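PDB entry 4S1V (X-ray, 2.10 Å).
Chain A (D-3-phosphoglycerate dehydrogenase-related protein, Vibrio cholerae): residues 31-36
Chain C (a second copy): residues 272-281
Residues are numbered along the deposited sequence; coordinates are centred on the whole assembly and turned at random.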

ATOM      1  N   PHE A  31     -13.154  15.371   4.221  1.00 21.58           N
ATOM      2  CA  PHE A  31     -12.688  15.134   2.859  1.00 22.28           C
ATOM      3  C   PHE A  31     -11.202  14.792   2.834  1.00 22.54           C
ATOM      4  O   PHE A  31     -10.430  15.289   3.650  1.00 21.03           O
ATOM      5  N   ASN A  32     -10.811  13.919   1.910  1.00 23.28           N
ATOM      6  CA  ASN A  32      -9.442  13.416   1.884  1.00 23.62           C
ATOM      7  C   ASN A  32      -8.736  13.506   0.538  1.00 24.32           C
ATOM      8  O   ASN A  32      -7.652  12.939   0.366  1.00 23.46           O
ATOM      9  N   ASP A  33      -9.347  14.215  -0.409  1.00 25.27           N
ATOM     10  CA  ASP A  33      -8.774  14.371  -1.743  1.00 26.97           C
ATOM     11  C   ASP A  33      -8.400  15.832  -1.976  1.00 27.71           C
ATOM     12  O   ASP A  33      -8.466  16.636  -1.054  1.00 27.81           O
ATOM     13  N   SER A  34      -8.016  16.169  -3.204  1.00 29.33           N
ATOM     14  CA  SER A  34      -7.547  17.515  -3.523  1.00 31.01           C
ATOM     15  C   SER A  34      -8.191  18.089  -4.781  1.00 31.03           C
ATOM     16  O   SER A  34      -7.772  17.787  -5.905  1.00 31.66           O
ATOM     17  N   VAL A  35      -9.193  18.940  -4.584  1.00 31.07           N
ATOM     18  CA  VAL A  35      -9.971  19.489  -5.700  1.00 32.31           C
ATOM     19  C   VAL A  35      -9.219  20.664  -6.339  1.00 34.00           C
ATOM     20  O   VAL A  35      -8.794  21.581  -5.644  1.00 32.96           O
ATOM     21  N   SER A  36      -9.041  20.617  -7.661  1.00 37.12           N
ATOM     22  CA  SER A  36      -8.279  21.650  -8.376  1.00 39.33           C
ATOM     23  C   SER A  36      -9.186  22.734  -8.958  1.00 39.26           C
ATOM     24  O   SER A  36      -8.740  23.848  -9.247  1.00 40.26           O
TER
ATOM     25  N   PRO C 272     -11.557  11.268 -10.507  1.00 26.56           N
ATOM     26  CA  PRO C 272     -10.787  11.402  -9.270  1.00 25.81           C
ATOM     27  C   PRO C 272     -10.579  12.861  -8.914  1.00 24.97           C
ATOM     28  O   PRO C 272     -10.537  13.713  -9.803  1.00 24.07           O
ATOM     29  N   ASN C 273     -10.455  13.142  -7.618  1.00 25.65           N
ATOM     30  CA  ASN C 273     -10.306  14.518  -7.112  1.00 25.92           C
ATOM     31  C   ASN C 273     -11.506  15.425  -7.338  1.00 26.01           C
ATOM     32  O   ASN C 273     -11.448  16.642  -7.125  1.00 27.17           O
ATOM     33  N   ASN C 274     -12.596  14.792  -7.757  1.00 25.68           N
ATOM     34  CA  ASN C 274     -13.862  15.439  -8.031  1.00 26.69           C
ATOM     35  C   ASN C 274     -14.962  14.639  -7.329  1.00 26.51           C
ATOM     36  O   ASN C 274     -15.556  15.117  -6.359  1.00 27.46           O
ATOM     37  N   GLU C 275     -15.196  13.414  -7.805  1.00 25.20           N
ATOM     38  CA  GLU C 275     -16.034  12.437  -7.113  1.00 24.52           C
ATOM     39  C   GLU C 275     -15.320  11.942  -5.844  1.00 23.91           C
ATOM     40  O   GLU C 275     -14.336  11.216  -5.934  1.00 23.69           O
ATOM     41  N   PRO C 276     -15.820  12.324  -4.656  1.00 23.25           N
ATOM     42  CA  PRO C 276     -15.110  11.924  -3.430  1.00 23.17           C
ATOM     43  C   PRO C 276     -15.084  10.407  -3.178  1.00 23.40           C
ATOM     44  O   PRO C 276     -14.149   9.908  -2.552  1.00 23.17           O
ATOM     45  N   LEU C 277     -16.084   9.682  -3.680  1.00 23.07           N
ATOM     46  CA  LEU C 277     -16.134   8.229  -3.505  1.00 23.59           C
ATOM     47  C   LEU C 277     -14.935   7.486  -4.086  1.00 23.31           C
ATOM     48  O   LEU C 277     -14.596   6.407  -3.608  1.00 24.43           O
ATOM     49  N   LEU C 278     -14.282   8.073  -5.087  1.00 23.23           N
ATOM     50  CA  LEU C 278     -13.119   7.458  -5.729  1.00 23.48           C
ATOM     51  C   LEU C 278     -11.848   7.438  -4.870  1.00 23.83           C
ATOM     52  O   LEU C 278     -10.850   6.827  -5.249  1.00 24.50           O
ATOM     53  N   SER C 279     -11.886   8.094  -3.717  1.00 23.13           N
ATOM     54  CA  SER C 279     -10.726   8.139  -2.832  1.00 23.75           C
ATOM     55  C   SER C 279     -10.864   7.308  -1.556  1.00 22.96           C
ATOM     56  O   SER C 279     -10.119   7.524  -0.607  1.00 22.61           O
ATOM     57  N   LEU C 280     -11.797   6.359  -1.529  1.00 22.54           N
ATOM     58  CA  LEU C 280     -11.972   5.508  -0.346  1.00 22.34           C
ATOM     59  C   LEU C 280     -11.652   4.050  -0.651  1.00 22.73           C
ATOM     60  O   LEU C 280     -12.248   3.465  -1.557  1.00 23.85           O
ATOM     61  N   PRO C 281     -10.698   3.454   0.094  1.00 23.30           N
ATOM     62  CA  PRO C 281     -10.403   2.033  -0.105  1.00 22.85           C
ATOM     63  C   PRO C 281     -11.602   1.120   0.155  1.00 22.76           C
ATOM     64  O   PRO C 281     -11.675   0.038  -0.434  1.00 22.37           O
TER

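Contact between chain A residues 31-36, a segment without regular helix or strand, and a loop of chain C (272-281) that includes a short 3-10 turn at 276-278. The two stretches bury 390 Å² between them, and the backbones come nearest at Val35(A) and Asn273(C), whose CA atoms lie 5.2 Å apart. Asp33(A) points its CA-to-CB bond toward chain C. Its chi1 is p (66°), and the carboxylate approaches the loop, with OD2 4.3 Å from CA of Pro276(C). Rather than bonding directly to the loop, OD2 accepts a hydrogen bond from water 1 at 2.9 Å from the water oxygen; both carboxylate oxygens also have partners elsewhere in the structure. The same water donates to Glu275(C) O (2.6 Å from the water oxygen), accepts from Ser279(C) OG (2.8 Å), and accepts weakly from Asn273(C) N (3.1 Å). It thus ties the carboxylate to three points of the loop. Ser279(C), also pointing toward the partner, adopts chi1 m (-59°), which places OG within hydrogen-bonding distance of the water, with OG 3.6 Å from Asp33(A) CB. Asn273(C) has the largest covered area, 89 Å². Its backbone takes a positive phi (65°), and its CA-to-CB bond runs sideways, but with chi1 m (-70°) and chi2 -49° the amide end comes nearer chain A. There OD1 accepts the one direct hydrogen bond between the two stretches, from Ser34(A) N at 3.0 Å with a nearly straight angle of 169°, and also rests 3.4 Å from Asp33(A) CB. Ser34(A) itself is t (180°), its CB 4.1 Å from Asn273(C) OD1. Val35(A), also t (-179°), sets CG2 3.3 Å from Asn273(C) O; this carbonyl also receives a CA-H...O contact from Val35(A) CA at 3.5 Å, so backbone and side chain of the valine meet the same oxygen. At the other end, Asn32(A) leaves its backbone sideways, and chi1 p (65°) with chi2 13° brings the amide to the loop: OD1 packs 3.3 Å from Ser279(C) CB, and ND2 lies 3.5 Å from Leu280(C) CD2. That leucine is m,t (-64°, 178°), and its end comes nearer although its CA-to-CB bond is sideways. Behind the contact, Glu275(C) points away and folds onto its own chain: chi1 t (175°), chi2 p (50°) and chi3 71° let OE2 accept from Leu277(C) N at 2.9 Å, within the 3-10 turn.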

ATOM      1  CB  PHE A  31     -13.002  16.326   1.951  1.00 22.67           C
ATOM      2  CG  PHE A  31     -14.481  16.557   1.746  1.00 22.83           C
ATOM      3  CD1 PHE A  31     -15.246  15.655   1.006  1.00 22.84           C
ATOM      4  CD2 PHE A  31     -15.107  17.667   2.296  1.00 22.46           C
ATOM      5  CE1 PHE A  31     -16.608  15.859   0.819  1.00 22.38           C
ATOM      6  CE2 PHE A  31     -16.466  17.874   2.121  1.00 22.94           C
ATOM      7  CZ  PHE A  31     -17.216  16.973   1.372  1.00 22.79           C
ATOM      8  CB  ASN A  32      -9.404  11.978   2.396  1.00 23.86           C
ATOM      9  CG  ASN A  32     -10.142  11.017   1.495  1.00 24.54           C
ATOM     10  OD1 ASN A  32     -10.497  11.341   0.358  1.00 25.48           O
ATOM     11  ND2 ASN A  32     -10.392   9.830   2.004  1.00 25.54           N
ATOM     12  CB  ASP A  33      -9.749  13.849  -2.817  1.00 26.90           C
ATOM     13  CG  ASP A  33     -11.038  14.669  -2.911  1.00 28.28           C
ATOM     14  OD1 ASP A  33     -11.368  15.423  -1.960  1.00 27.48           O
ATOM     15  OD2 ASP A  33     -11.730  14.548  -3.952  1.00 29.26           O
ATOM     16  CB  SER A  34      -6.033  17.521  -3.670  1.00 31.29           C
ATOM     17  OG  SER A  34      -5.599  18.823  -3.982  1.00 33.86           O
ATOM     18  CB  VAL A  35     -11.384  19.902  -5.231  1.00 31.01           C
ATOM     19  CG1 VAL A  35     -12.207  20.450  -6.379  1.00 29.34           C
ATOM     20  CG2 VAL A  35     -12.092  18.716  -4.578  1.00 29.80           C
ATOM     21  CB  SER A  36      -7.426  21.024  -9.482  1.00 39.79           C
ATOM     22  OG  SER A  36      -8.235  20.285 -10.376  1.00 41.70           O
TER
ATOM     23  CB  PRO C 272      -9.439  10.759  -9.618  1.00 26.00           C
ATOM     24  CG  PRO C 272      -9.718   9.869 -10.771  1.00 26.60           C
ATOM     25  CD  PRO C 272     -10.809  10.536 -11.545  1.00 26.19           C
ATOM     26  CB  ASN C 273      -8.948  15.116  -7.504  1.00 25.95           C
ATOM     27  CG  ASN C 273      -7.798  14.458  -6.768  1.00 26.39           C
ATOM     28  OD1 ASN C 273      -7.831  14.308  -5.539  1.00 26.23           O
ATOM     29  ND2 ASN C 273      -6.775  14.052  -7.510  1.00 25.73           N
ATOM     30  CB  ASN C 274     -14.011  15.412  -9.551  1.00 27.75           C
ATOM     31  CG  ASN C 274     -15.141  16.277 -10.047  1.00 29.03           C
ATOM     32  OD1 ASN C 274     -16.239  16.280  -9.488  1.00 29.84           O
ATOM     33  ND2 ASN C 274     -14.878  17.022 -11.116  1.00 30.97           N
ATOM     34  CB  GLU C 275     -16.360  11.257  -8.048  1.00 24.72           C
ATOM     35  CG  GLU C 275     -17.127  10.100  -7.412  1.00 25.07           C
ATOM     36  CD  GLU C 275     -18.351  10.561  -6.642  1.00 25.80           C
ATOM     37  OE1 GLU C 275     -19.334  10.991  -7.281  1.00 26.07           O
ATOM     38  OE2 GLU C 275     -18.324  10.508  -5.397  1.00 25.38           O
ATOM     39  CB  PRO C 276     -15.877  12.651  -2.319  1.00 23.50           C
ATOM     40  CG  PRO C 276     -17.225  12.953  -2.895  1.00 23.98           C
ATOM     41  CD  PRO C 276     -17.018  13.137  -4.370  1.00 23.35           C
ATOM     42  CB  LEU C 277     -17.435   7.636  -4.062  1.00 23.09           C
ATOM     43  CG  LEU C 277     -18.744   7.843  -3.305  1.00 23.05           C
ATOM     44  CD1 LEU C 277     -19.898   7.247  -4.109  1.00 22.90           C
ATOM     45  CD2 LEU C 277     -18.682   7.219  -1.920  1.00 22.72           C
ATOM     46  CB  LEU C 278     -12.838   8.133  -7.077  1.00 23.80           C
ATOM     47  CG  LEU C 278     -13.759   7.684  -8.224  1.00 24.78           C
ATOM     48  CD1 LEU C 278     -13.654   8.581  -9.448  1.00 23.97           C
ATOM     49  CD2 LEU C 278     -13.461   6.246  -8.607  1.00 24.90           C
ATOM     50  CB  SER C 279     -10.395   9.587  -2.462  1.00 24.43           C
ATOM     51  OG  SER C 279     -10.115  10.347  -3.625  1.00 27.47           O
ATOM     52  CB  LEU C 280     -13.391   5.635   0.226  1.00 21.78           C
ATOM     53  CG  LEU C 280     -13.843   6.985   0.776  1.00 22.23           C
ATOM     54  CD1 LEU C 280     -15.283   6.884   1.244  1.00 22.25           C
ATOM     55  CD2 LEU C 280     -12.958   7.467   1.925  1.00 22.22           C
ATOM     56  CB  PRO C 281      -9.291   1.750   0.913  1.00 23.51           C
ATOM     57  CG  PRO C 281      -9.379   2.858   1.917  1.00 23.35           C
ATOM     58  CD  PRO C 281      -9.827   4.053   1.126  1.00 23.40           C
TER
HETATM   59  O   HOH W   1     -11.909  11.885  -5.184  1.00 24.87           O